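Alpha,alpha-trehalose-phosphate synthase (UDP-forming) (Burkholderia xenovorans, PDB 5V0T) belongs to glycosyltransferase family 20 and adopts the GT-B fold, two Rossmann-like domains facing each other across a cleft. Local coordinates at residues Ala73-Met78 / Ala120-Gln125; Ala185-Asp190 / Arg230-Ala235; Ala202-Ile207 / Gly221-His226; Gln407-Ala412 / Val447-Asn452. All blocks are in the same frame, centred on the assembly; numbering follows the deposited sequence. Where two conformers were deposited one is given.

Contact 1: residues Ala73-Met78 / Ala120-Gln125; sequences ATIALM and AWLAQQ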
loop_
_atom_site.group_PDB
_atom_site.type_symbol
_atom_site.label_atom_id
_atom_site.label_comp_id
_atom_site.label_asym_id
_atom_site.label_seq_id
_atom_site.Cartn_x
_atom_site.Cartn_y
_atom_site.Cartn_z
ATOM N N ALA A 73 10.467 -13.676 13.457
ATOM C CA ALA A 73 9.920 -14.025 14.767
ATOM C C ALA A 73 8.417 -13.808 14.659
ATOM O O ALA A 73 7.944 -12.667 14.692
ATOM C CB ALA A 73 10.551 -13.186 15.882
ATOM N N THR A 74 7.666 -14.891 14.483
ATOM C CA THR A 74 6.251 -14.769 14.172
ATOM C C THR A 74 5.423 -15.595 15.146
ATOM O O THR A 74 5.905 -16.555 15.758
ATOM C CB THR A 74 5.953 -15.191 12.729
ATOM O OG1 THR A 74 6.383 -16.534 12.526
ATOM C CG2 THR A 74 6.685 -14.270 11.743
ATOM N N ILE A 75 4.156 -15.205 15.273
ATOM C CA ILE A 75 3.253 -15.816 16.239
ATOM C C ILE A 75 1.835 -15.773 15.683
ATOM O O ILE A 75 1.451 -14.828 14.987
ATOM C CB ILE A 75 3.367 -15.117 17.614
ATOM C CG1 ILE A 75 2.686 -15.945 18.712
ATOM C CG2 ILE A 75 2.827 -13.681 17.550
ATOM C CD1 ILE A 75 3.106 -15.557 20.140
ATOM N N ALA A 76 1.059 -16.813 15.985
ATOM C CA ALA A 76 -0.339 -16.841 15.598
ATOM C C ALA A 76 -1.170 -15.905 16.481
ATOM O O ALA A 76 -0.735 -15.430 17.539
ATOM C CB ALA A 76 -0.884 -18.270 15.683
ATOM N N LEU A 77 -2.390 -15.652 16.034
ATOM C CA LEU A 77 -3.378 -14.907 16.803
ATOM C C LEU A 77 -4.474 -15.862 17.254
ATOM O O LEU A 77 -4.876 -16.752 16.499
ATOM C CB LEU A 77 -3.988 -13.770 15.969
ATOM C CG LEU A 77 -3.098 -12.551 15.708
ATOM C CD1 LEU A 77 -3.748 -11.606 14.716
ATOM C CD2 LEU A 77 -2.817 -11.836 17.026
ATOM N N MET A 78 -4.936 -15.701 18.491
ATOM C CA MET A 78 -6.160 -16.379 18.893
ATOM C C MET A 78 -7.327 -15.835 18.073
ATOM O O MET A 78 -7.318 -14.676 17.648
ATOM C CB MET A 78 -6.430 -16.177 20.388
ATOM C CG MET A 78 -5.359 -16.718 21.327
ATOM S SD MET A 78 -5.118 -18.489 21.121
ATOM C CE MET A 78 -6.726 -19.126 21.600
ATOM N N ALA A 120 -0.569 -4.818 23.395
ATOM C CA ALA A 120 0.227 -5.043 24.596
ATOM C C ALA A 120 0.755 -6.476 24.647
ATOM O O ALA A 120 1.898 -6.711 25.060
ATOM C CB ALA A 120 -0.608 -4.712 25.837
ATOM N N TRP A 121 -0.066 -7.448 24.236
ATOM C CA TRP A 121 0.361 -8.848 24.237
ATOM C C TRP A 121 1.499 -9.086 23.245
ATOM O O TRP A 121 2.472 -9.793 23.551
ATOM C CB TRP A 121 -0.835 -9.749 23.911
ATOM C CG TRP A 121 -0.489 -11.200 23.750
ATOM C CD1 TRP A 121 -0.220 -12.091 24.742
ATOM C CD2 TRP A 121 -0.392 -11.929 22.518
ATOM N NE1 TRP A 121 0.047 -13.333 24.210
ATOM C CE2 TRP A 121 -0.049 -13.261 22.846
ATOM C CE3 TRP A 121 -0.560 -11.585 21.170
ATOM C CZ2 TRP A 121 0.133 -14.249 21.872
ATOM C CZ3 TRP A 121 -0.382 -12.563 20.205
ATOM C CH2 TRP A 121 -0.041 -13.883 20.562
ATOM N N LEU A 122 1.393 -8.497 22.054
ATOM C CA LEU A 122 2.457 -8.605 21.062
ATOM C C LEU A 122 3.731 -7.937 21.551
ATOM O O LEU A 122 4.829 -8.476 21.377
ATOM C CB LEU A 122 2.005 -7.983 19.737
ATOM C CG LEU A 122 1.045 -8.758 18.831
ATOM C CD1 LEU A 122 0.604 -7.879 17.658
ATOM C CD2 LEU A 122 1.691 -10.038 18.308
ATOM N N ALA A 123 3.610 -6.762 22.174
ATOM C CA ALA A 123 4.797 -6.130 22.735
ATOM C C ALA A 123 5.455 -7.029 23.781
ATOM O O ALA A 123 6.685 -7.140 23.824
ATOM C CB ALA A 123 4.431 -4.769 23.326
ATOM N N GLN A 124 4.649 -7.704 24.613
ATOM C CA GLN A 124 5.195 -8.630 25.608
ATOM C C GLN A 124 5.952 -9.782 24.952
ATOM O O GLN A 124 6.944 -10.279 25.500
ATOM C CB GLN A 124 4.085 -9.199 26.496
ATOM C CG GLN A 124 3.691 -8.342 27.690
ATOM C CD GLN A 124 4.884 -7.765 28.442
ATOM O OE1 GLN A 124 5.867 -8.455 28.722
ATOM N NE2 GLN A 124 4.798 -6.486 28.768
ATOM N N GLN A 125 5.476 -10.249 23.803
ATOM C CA GLN A 125 6.186 -11.309 23.103
ATOM C C GLN A 125 7.522 -10.812 22.562
ATOM O O GLN A 125 8.494 -11.575 22.512
ATOM C CB GLN A 125 5.316 -11.860 21.969
ATOM C CG GLN A 125 3.990 -12.436 22.415
ATOM C CD GLN A 125 4.145 -13.510 23.468
ATOM O OE1 GLN A 125 3.490 -13.465 24.505
ATOM N NE2 GLN A 125 5.009 -14.485 23.209
#

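Contact 2: residues Ala185-Asp190 / Arg230-Ala235; sequences ALCSFD and RTLRAA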
loop_
_atom_site.group_PDB
_atom_site.type_symbol
_atom_site.label_atom_id
_atom_site.label_comp_id
_atom_site.label_asym_id
_atom_site.label_seq_id
_atom_site.Cartn_x
_atom_site.Cartn_y
_atom_site.Cartn_z
ATOM N N ALA A 185 -1.193 7.929 21.685
ATOM C CA ALA A 185 -0.326 6.758 21.580
ATOM C C ALA A 185 0.765 6.963 20.529
ATOM O O ALA A 185 1.919 6.565 20.737
ATOM C CB ALA A 185 -1.161 5.517 21.250
ATOM N N LEU A 186 0.426 7.602 19.403
ATOM C CA LEU A 186 1.439 7.910 18.395
ATOM C C LEU A 186 2.563 8.760 18.965
ATOM O O LEU A 186 3.720 8.618 18.547
ATOM C CB LEU A 186 0.812 8.630 17.200
ATOM C CG LEU A 186 0.040 7.833 16.156
ATOM C CD1 LEU A 186 -0.549 8.805 15.135
ATOM C CD2 LEU A 186 0.954 6.821 15.463
ATOM N N CYS A 187 2.251 9.638 19.916
ATOM C CA CYS A 187 3.267 10.509 20.477
ATOM C C CYS A 187 4.195 9.803 21.460
ATOM O O CYS A 187 5.119 10.445 21.955
ATOM C CB CYS A 187 2.601 11.728 21.136
ATOM S SG CYS A 187 1.723 12.780 19.924
ATOM N N SER A 188 4.014 8.507 21.730
ATOM C CA SER A 188 5.042 7.767 22.461
ATOM C C SER A 188 6.190 7.310 21.573
ATOM O O SER A 188 7.201 6.845 22.095
ATOM C CB SER A 188 4.463 6.532 23.158
ATOM O OG SER A 188 3.711 6.897 24.301
ATOM N N PHE A 189 6.050 7.387 20.258
ATOM C CA PHE A 189 7.160 7.052 19.384
ATOM C C PHE A 189 8.215 8.154 19.432
ATOM O O PHE A 189 7.916 9.313 19.725
ATOM C CB PHE A 189 6.654 6.842 17.954
ATOM C CG PHE A 189 5.948 5.512 17.744
ATOM C CD1 PHE A 189 6.688 4.356 17.521
ATOM C CD2 PHE A 189 4.568 5.424 17.759
ATOM C CE1 PHE A 189 6.067 3.136 17.324
ATOM C CE2 PHE A 189 3.935 4.203 17.570
ATOM C CZ PHE A 189 4.703 3.047 17.344
ATOM N N ASP A 190 9.473 7.777 19.183
ATOM C CA ASP A 190 10.513 8.797 19.046
ATOM C C ASP A 190 10.396 9.546 17.727
ATOM O O ASP A 190 10.679 10.747 17.669
ATOM C CB ASP A 190 11.893 8.150 19.168
ATOM C CG ASP A 190 12.129 7.577 20.540
ATOM O OD1 ASP A 190 11.943 8.329 21.516
ATOM O OD2 ASP A 190 12.453 6.386 20.653
ATOM N N ARG A 230 4.362 15.222 25.666
ATOM C CA ARG A 230 5.492 14.524 25.081
ATOM C C ARG A 230 6.140 15.373 23.992
ATOM O O ARG A 230 5.535 16.301 23.449
ATOM C CB ARG A 230 5.043 13.165 24.527
ATOM C CG ARG A 230 4.283 12.347 25.572
ATOM C CD ARG A 230 4.179 10.879 25.228
ATOM N NE ARG A 230 5.121 10.092 26.016
ATOM C CZ ARG A 230 6.381 9.866 25.657
ATOM N NH1 ARG A 230 6.844 10.365 24.518
ATOM N NH2 ARG A 230 7.173 9.142 26.435
ATOM N N THR A 231 7.399 15.054 23.700
ATOM C CA THR A 231 8.158 15.678 22.623
ATOM C C THR A 231 8.656 14.589 21.684
ATOM O O THR A 231 9.222 13.589 22.137
ATOM C CB THR A 231 9.355 16.473 23.169
ATOM O OG1 THR A 231 8.890 17.511 24.037
ATOM C CG2 THR A 231 10.141 17.094 22.032
ATOM N N LEU A 232 8.461 14.783 20.382
ATOM C CA LEU A 232 8.886 13.789 19.406
ATOM C C LEU A 232 9.113 14.488 18.070
ATOM O O LEU A 232 9.029 15.716 17.962
ATOM C CB LEU A 232 7.861 12.655 19.287
ATOM C CG LEU A 232 6.500 12.975 18.682
ATOM C CD1 LEU A 232 5.968 11.708 18.021
ATOM C CD2 LEU A 232 5.528 13.501 19.753
ATOM N N ARG A 233 9.423 13.696 17.048
ATOM C CA ARG A 233 9.739 14.197 15.719
ATOM C C ARG A 233 8.831 13.532 14.693
ATOM O O ARG A 233 8.382 12.400 14.889
ATOM C CB ARG A 233 11.209 13.931 15.351
ATOM C CG ARG A 233 12.233 14.455 16.365
ATOM C CD ARG A 233 12.321 15.977 16.370
ATOM N NE ARG A 233 12.940 16.519 15.160
ATOM C CZ ARG A 233 14.235 16.795 15.034
ATOM N NH1 ARG A 233 15.066 16.574 16.041
ATOM N NH2 ARG A 233 14.704 17.292 13.898
ATOM N N ALA A 234 8.585 14.230 13.581
ATOM C CA ALA A 234 7.711 13.691 12.546
ATOM C C ALA A 234 8.109 14.226 11.175
ATOM O O ALA A 234 8.436 15.405 11.039
ATOM C CB ALA A 234 6.246 14.037 12.848
ATOM N N ALA A 235 8.067 13.358 10.160
ATOM C CA ALA A 235 8.467 13.752 8.812
ATOM C C ALA A 235 7.804 12.824 7.800
ATOM O O ALA A 235 7.141 11.848 8.159
ATOM C CB ALA A 235 9.990 13.733 8.647
HETATM O O HOH W 1 11.444 11.168 21.779
#

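Contact 3: residues Ala202-Ile207 / Gly221-His226; sequences AFCDYI and GPLTIH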
loop_
_atom_site.group_PDB
_atom_site.type_symbol
_atom_site.label_atom_id
_atom_site.label_comp_id
_atom_site.label_asym_id
_atom_site.label_seq_id
_atom_site.Cartn_x
_atom_site.Cartn_y
_atom_site.Cartn_z
ATOM N N ALA A 202 -1.702 16.663 7.642
ATOM C CA ALA A 202 -2.933 16.265 8.317
ATOM C C ALA A 202 -2.668 15.903 9.768
ATOM O O ALA A 202 -3.443 16.282 10.661
ATOM C CB ALA A 202 -3.592 15.093 7.584
ATOM N N PHE A 203 -1.581 15.169 10.024
ATOM C CA PHE A 203 -1.189 14.874 11.401
ATOM C C PHE A 203 -0.971 16.159 12.190
ATOM O O PHE A 203 -1.505 16.318 13.298
ATOM C CB PHE A 203 0.072 14.003 11.425
ATOM C CG PHE A 203 0.645 13.802 12.805
ATOM C CD1 PHE A 203 0.062 12.902 13.686
ATOM C CD2 PHE A 203 1.758 14.527 13.221
ATOM C CE1 PHE A 203 0.593 12.721 14.973
ATOM C CE2 PHE A 203 2.294 14.362 14.507
ATOM C CZ PHE A 203 1.708 13.464 15.382
ATOM N N CYS A 204 -0.198 17.102 11.632
ATOM C CA CYS A 204 0.071 18.343 12.358
ATOM C C CYS A 204 -1.191 19.166 12.556
ATOM O O CYS A 204 -1.348 19.820 13.597
ATOM C CB CYS A 204 1.125 19.174 11.623
ATOM S SG CYS A 204 2.738 18.370 11.547
ATOM N N ASP A 205 -2.102 19.131 11.583
ATOM C CA ASP A 205 -3.375 19.832 11.727
ATOM C C ASP A 205 -4.162 19.303 12.928
ATOM O O ASP A 205 -4.743 20.083 13.691
ATOM C CB ASP A 205 -4.184 19.683 10.435
ATOM C CG ASP A 205 -5.370 20.623 10.368
ATOM O OD1 ASP A 205 -5.186 21.835 10.601
ATOM O OD2 ASP A 205 -6.485 20.158 10.059
ATOM N N TYR A 206 -4.191 17.978 13.114
ATOM C CA TYR A 206 -4.843 17.423 14.298
ATOM C C TYR A 206 -4.132 17.871 15.573
ATOM O O TYR A 206 -4.774 18.318 16.534
ATOM C CB TYR A 206 -4.893 15.891 14.217
ATOM C CG TYR A 206 -5.640 15.271 15.392
ATOM C CD1 TYR A 206 -5.010 15.071 16.620
ATOM C CD2 TYR A 206 -6.975 14.906 15.275
ATOM C CE1 TYR A 206 -5.688 14.533 17.702
ATOM C CE2 TYR A 206 -7.656 14.350 16.347
ATOM C CZ TYR A 206 -7.005 14.163 17.560
ATOM O OH TYR A 206 -7.677 13.628 18.641
ATOM N N ILE A 207 -2.802 17.749 15.603
ATOM C CA ILE A 207 -2.032 18.138 16.791
ATOM C C ILE A 207 -2.354 19.574 17.200
ATOM O O ILE A 207 -2.598 19.871 18.383
ATOM C CB ILE A 207 -0.524 17.957 16.529
ATOM C CG1 ILE A 207 -0.160 16.468 16.382
ATOM C CG2 ILE A 207 0.295 18.645 17.616
ATOM C CD1 ILE A 207 -0.328 15.659 17.654
ATOM N N GLY A 221 15.473 18.703 9.522
ATOM C CA GLY A 221 14.561 18.134 8.559
ATOM C C GLY A 221 13.200 17.824 9.151
ATOM O O GLY A 221 12.187 18.427 8.778
ATOM N N PRO A 222 13.142 16.863 10.077
ATOM C CA PRO A 222 11.851 16.516 10.683
ATOM C C PRO A 222 11.325 17.638 11.561
ATOM O O PRO A 222 12.085 18.398 12.165
ATOM C CB PRO A 222 12.162 15.264 11.516
ATOM C CG PRO A 222 13.519 14.789 11.045
ATOM C CD PRO A 222 14.235 16.022 10.592
ATOM N N LEU A 223 10.000 17.736 11.618
ATOM C CA LEU A 223 9.352 18.653 12.544
ATOM C C LEU A 223 9.498 18.145 13.973
ATOM O O LEU A 223 9.625 16.946 14.217
ATOM C CB LEU A 223 7.865 18.790 12.211
ATOM C CG LEU A 223 7.546 19.019 10.735
ATOM C CD1 LEU A 223 6.046 19.071 10.514
ATOM C CD2 LEU A 223 8.200 20.300 10.266
ATOM N N THR A 224 9.467 19.070 14.923
ATOM C CA THR A 224 9.365 18.724 16.330
ATOM C C THR A 224 7.918 18.875 16.766
ATOM O O THR A 224 7.295 19.919 16.530
ATOM C CB THR A 224 10.271 19.614 17.180
ATOM O OG1 THR A 224 11.606 19.520 16.682
ATOM C CG2 THR A 224 10.238 19.172 18.640
ATOM N N ILE A 225 7.384 17.830 17.390
ATOM C CA ILE A 225 6.007 17.799 17.867
ATOM C C ILE A 225 6.011 17.928 19.386
ATOM O O ILE A 225 6.779 17.241 20.071
ATOM C CB ILE A 225 5.292 16.505 17.450
ATOM C CG1 ILE A 225 5.392 16.271 15.937
ATOM C CG2 ILE A 225 3.846 16.566 17.895
ATOM C CD1 ILE A 225 4.672 17.324 15.112
ATOM N N HIS A 226 5.142 18.787 19.911
ATOM C CA HIS A 226 4.876 18.866 21.341
ATOM C C HIS A 226 3.386 18.655 21.544
ATOM O O HIS A 226 2.579 19.465 21.076
ATOM C CB HIS A 226 5.299 20.216 21.925
ATOM C CG HIS A 226 6.773 20.474 21.872
ATOM N ND1 HIS A 226 7.618 20.191 22.924
ATOM C CD2 HIS A 226 7.548 21.021 20.906
ATOM C CE1 HIS A 226 8.850 20.540 22.603
ATOM N NE2 HIS A 226 8.836 21.044 21.382
#

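Contact 4: residues Gln407-Ala412 / Val447-Asn452; sequences QELDGA and VQLREN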
loop_
_atom_site.group_PDB
_atom_site.type_symbol
_atom_site.label_atom_id
_atom_site.label_comp_id
_atom_site.label_asym_id
_atom_site.label_seq_id
_atom_site.Cartn_x
_atom_site.Cartn_y
_atom_site.Cartn_z
ATOM N N GLN A 407 2.461 12.275 -5.931
ATOM C CA GLN A 407 3.251 13.425 -5.499
ATOM C C GLN A 407 4.631 13.459 -6.152
ATOM O O GLN A 407 5.248 14.523 -6.192
ATOM C CB GLN A 407 3.416 13.440 -3.977
ATOM C CG GLN A 407 2.127 13.614 -3.184
ATOM C CD GLN A 407 1.501 14.978 -3.373
ATOM O OE1 GLN A 407 0.381 15.089 -3.863
ATOM N NE2 GLN A 407 2.214 16.019 -2.975
ATOM N N GLU A 408 5.132 12.336 -6.673
ATOM C CA GLU A 408 6.458 12.331 -7.268
ATOM C C GLU A 408 6.493 11.908 -8.728
ATOM O O GLU A 408 7.458 12.254 -9.413
ATOM C CB GLU A 408 7.429 11.448 -6.452
ATOM C CG GLU A 408 6.914 10.078 -6.007
ATOM C CD GLU A 408 7.692 9.461 -4.804
ATOM O OE1 GLU A 408 8.892 9.757 -4.580
ATOM O OE2 GLU A 408 7.089 8.657 -4.075
ATOM N N LEU A 409 5.465 11.220 -9.241
ATOM C CA LEU A 409 5.517 10.635 -10.585
ATOM C C LEU A 409 4.939 11.615 -11.602
ATOM O O LEU A 409 3.807 11.474 -12.067
ATOM C CB LEU A 409 4.771 9.308 -10.626
ATOM C CG LEU A 409 5.412 8.174 -9.839
ATOM C CD1 LEU A 409 4.676 6.856 -10.120
ATOM C CD2 LEU A 409 6.895 8.088 -10.196
ATOM N N ASP A 410 5.763 12.595 -11.992
ATOM C CA ASP A 410 5.281 13.671 -12.861
ATOM C C ASP A 410 4.906 13.185 -14.258
ATOM O O ASP A 410 4.040 13.784 -14.909
ATOM C CB ASP A 410 6.335 14.774 -12.968
ATOM C CG ASP A 410 6.254 15.766 -11.831
ATOM O OD1 ASP A 410 5.130 16.024 -11.341
ATOM O OD2 ASP A 410 7.313 16.290 -11.428
ATOM N N GLY A 411 5.545 12.136 -14.746
ATOM C CA GLY A 411 5.264 11.655 -16.083
ATOM C C GLY A 411 3.995 10.856 -16.243
ATOM O O GLY A 411 3.694 10.401 -17.347
ATOM N N ALA A 412 3.242 10.642 -15.171
ATOM C CA ALA A 412 1.979 9.942 -15.305
ATOM C C ALA A 412 0.894 10.894 -15.823
ATOM O O ALA A 412 1.002 12.120 -15.726
ATOM C CB ALA A 412 1.555 9.341 -13.963
ATOM N N VAL A 447 14.270 8.405 -13.374
ATOM C CA VAL A 447 15.195 9.216 -12.584
ATOM C C VAL A 447 14.662 9.385 -11.164
ATOM O O VAL A 447 15.382 9.164 -10.182
ATOM C CB VAL A 447 15.439 10.571 -13.268
ATOM C CG1 VAL A 447 16.241 11.492 -12.361
ATOM C CG2 VAL A 447 16.167 10.354 -14.593
ATOM N N GLN A 448 13.379 9.749 -11.038
ATOM C CA GLN A 448 12.775 9.932 -9.720
ATOM C C GLN A 448 12.837 8.644 -8.909
ATOM O O GLN A 448 13.269 8.642 -7.751
ATOM C CB GLN A 448 11.326 10.403 -9.874
ATOM C CG GLN A 448 10.686 10.985 -8.611
ATOM C CD GLN A 448 10.463 9.959 -7.498
ATOM O OE1 GLN A 448 10.043 8.824 -7.755
ATOM N NE2 GLN A 448 10.747 10.359 -6.252
ATOM N N LEU A 449 12.391 7.536 -9.505
ATOM C CA LEU A 449 12.369 6.255 -8.808
ATOM C C LEU A 449 13.766 5.794 -8.414
ATOM O O LEU A 449 13.931 5.163 -7.367
ATOM C CB LEU A 449 11.704 5.198 -9.691
ATOM C CG LEU A 449 10.250 5.463 -10.054
ATOM C CD1 LEU A 449 9.790 4.507 -11.133
ATOM C CD2 LEU A 449 9.380 5.345 -8.812
ATOM N N ARG A 450 14.777 6.085 -9.244
ATOM C CA ARG A 450 16.146 5.676 -8.928
ATOM C C ARG A 450 16.727 6.490 -7.784
ATOM O O ARG A 450 17.393 5.939 -6.901
ATOM C CB ARG A 450 17.046 5.819 -10.155
ATOM C CG ARG A 450 16.966 4.666 -11.101
ATOM C CD ARG A 450 18.038 4.748 -12.158
ATOM N NE ARG A 450 17.668 3.895 -13.274
ATOM C CZ ARG A 450 17.198 4.358 -14.420
ATOM N NH1 ARG A 450 17.080 5.667 -14.595
ATOM N NH2 ARG A 450 16.868 3.519 -15.391
ATOM N N GLU A 451 16.515 7.806 -7.798
ATOM C CA GLU A 451 17.085 8.645 -6.754
ATOM C C GLU A 451 16.365 8.462 -5.430
ATOM O O GLU A 451 16.935 8.765 -4.378
ATOM C CB GLU A 451 17.048 10.118 -7.172
ATOM C CG GLU A 451 17.855 10.423 -8.435
ATOM C CD GLU A 451 17.936 11.917 -8.756
ATOM O OE1 GLU A 451 18.752 12.286 -9.630
ATOM O OE2 GLU A 451 17.185 12.714 -8.144
ATOM N N ASN A 452 15.138 7.962 -5.458
ATOM C CA ASN A 452 14.337 7.830 -4.251
ATOM C C ASN A 452 13.880 6.388 -4.086
ATOM O O ASN A 452 12.687 6.107 -3.936
ATOM C CB ASN A 452 13.166 8.810 -4.310
ATOM C CG ASN A 452 13.642 10.253 -4.492
ATOM O OD1 ASN A 452 14.049 10.909 -3.530
ATOM N ND2 ASN A 452 13.634 10.733 -5.734
#

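Contact 1: residues Ala73-Met78 / Ala120-Gln125
I75 makes most of the contact, reaching tip to tip toward W121. Its CG1 stands anti to the backbone N (chi1 -167°), and from there CD1 comes within 3.6 Å of W121 CH2, with CZ2 almost as close; the methyl approaches the indole obliquely. The same CD1 also packs on Q125, 3.8 Å from NE2. Q125 CG, anti to the carbonyl carbon (chi1 -59°), lies over the centre of one indole face, so the far end of the ring and the Q125 amide together receive the isoleucine tip. The other branch of I75, CG2, turns to L122 and stops 3.9 Å from its CD2.

Strand 70-78 belongs to the mixed sheet of the N-terminal Rossmann-like domain, and helix 109-126 packs on it; the axes of the two segments approach to 10.6 Å and run roughly antiparallel at 146°. P60, in a loop, touches both I75 and W121 beside this junction.

At A76 the backbone does the touching: its carbonyl O sits near the plane of the indole, at the edge, 3.5 Å from W121 CH2. The contact buries this oxygen, and no partner satisfies it in the model. L77 then brings CD2 obliquely to W121 CZ3, at 4.1 Å. The L77 side chain, about 10 Å from the bound 6-O-phosphono-alpha-D-glucopyranose, also packs on Y85 of helix 79-98, which L122 touches too.

Contact 2: residues Ala185-Asp190 / Arg230-Ala235
S188 puts its CA over one face of the R230 guanidinium, 3.7 Å above the plane and displaced toward the rim, while the C187 carbonyl O approaches that group obliquely. The other flat group, the F189 ring, has L186 O at its edge, in plane, and meets the F161 ring beyond. The setting is the parallel part of the mixed sheet of the N-terminal Rossmann-like domain: a type I turn, L186 to F189, ends helix 179-186 and leads into strand 191-194, which pairs with strand 230-236.

R230 bends at chi3 (103°), and its NH1 gives C187 O a weak hydrogen bond of 3.1 Å. L232 packs against the turn. Its CD2 lies 3.7 Å from C187 CB, and its CB is only 3.4 Å from F189 O. Just ahead of strand 191-194, R233 N donates to D190 O, 3.3 Å with an N-H...O angle of 149°; R233 and A235 carry the pairing on to L192.

D190 OD2 forms a salt bridge with R151 and accepts a hydrogen bond from the backbone N of I159. Its OD1 accepts from a water at 2.9 Å, which also donates a weak bond to T231 O.

Contact 3: residues Ala202-Ile207 / Gly221-His226
C204 and L223 make the shortest approach here, SG to CD1 at 3.5 Å. The sulfur stands anti to the carbonyl carbon (chi1 -64°), which carries it out from the helix toward the strand, and it also grazes I225 CD1 at 4.2 Å.

The aromatic part belongs to F203. Its CG is anti to the backbone N (chi1 172°), and the ring presents an edge to I225: CE2 is 3.8 Å from CD1, and I225 CG1 lies in the ring plane at nearly the same distance. One face of that ring is covered from within the helix by I207, whose CG1 sits 3.6 Å above the plane, offset toward the rim.

Purely aliphatic packing completes the set. I207 and I225 pass each other obliquely, CG2 against CG2 at 4.1 Å. I225 is thus met by three residues from successive places on one helix face: F203 and C204 at its CD1 end, I207 at its CG2 branch. No hydrogen bond crosses; the union is van der Waals contact throughout.

The helix and strand segments run within 30° of parallel, their axes 10.1 Å apart. Helix 197-209 here covers the antiparallel extension of the N-terminal sheet, where strand 223-227 lies between strands 214-216 and 230-236. C204 and I225 both touch A215 of the first, and I225 reaches L232 of the second. F203 also meets the F194 ring and L186 of helix 179-186, while I207 packs on V183 of that helix.

Contact 4: residues Gln407-Ala412 / Val447-Asn452
Q448, the helix residue that packs against E408, has its backbone O gripped twice by N452. ND2 of N452 donates to Q448 O at 2.9 Å, in the carbonyl plane and on a lone pair, and N452 N adds a weak bond to the same oxygen. N452 is where the chain leaves helical geometry, so this side-chain bond closes the C-terminal end of helix 435-451. The partner segment is a loop of the C-terminal Rossmann-like domain, between parallel strands 396-400 and 413-415.

E408 reaches the helix with CG in the crowded position between N and carbonyl carbon (chi1 45°) and the chain extended beyond. Its side chain meets that of Q448 at about a right angle, the carboxylate and amide planes 54° apart. Q448 NE2 lies 2.6 Å from E408 OE1, but with an N-H...O angle of 117° the hydrogen bond is weak. NE2 is also 3.0 Å from N452 ND2, two donors in close approach without a hydrogen bond, so the details of the Q448 amide are doubtful. The firmer partner of E408 is K383, which forms a salt bridge with OE2. Q448 CG, meanwhile, rests 3.6 Å from E408 O.

L409 is the centre of an inverse gamma turn and the first residue of a type I turn to A412, whose N bonds back to L409 O. Its side chain lies about 11 Å from the bound uridine-5'-diphosphate and packs on L397; L449 packs on V386 of helix 380-388. L409 and L449 cross at about a right angle, L409 CD2 lying 4.0 Å from L449 CD2.

How the contacts relate
Contacts 1, 2 and 3 all build on the mixed N-terminal sheet, whereas contact 4 belongs to the other domain, across the chain's centre from contact 1. Contact 2 is the buried one and combines backbone groups and a bridging water with the packing of one leucine. Contacts 1 and 3, partly buried, each lay a helix on a strand by apolar packing without a cross hydrogen bond, indole in one and sulfur and phenyl in the other. Contact 4, loop against helix end, mixes charge with leucines. Contacts 2 and 3 are direct neighbours, nested along the chain: L232 O with I225 N (2.7 Å) and A234 O with L223 N (2.9 Å) probably bond their adjacent strands.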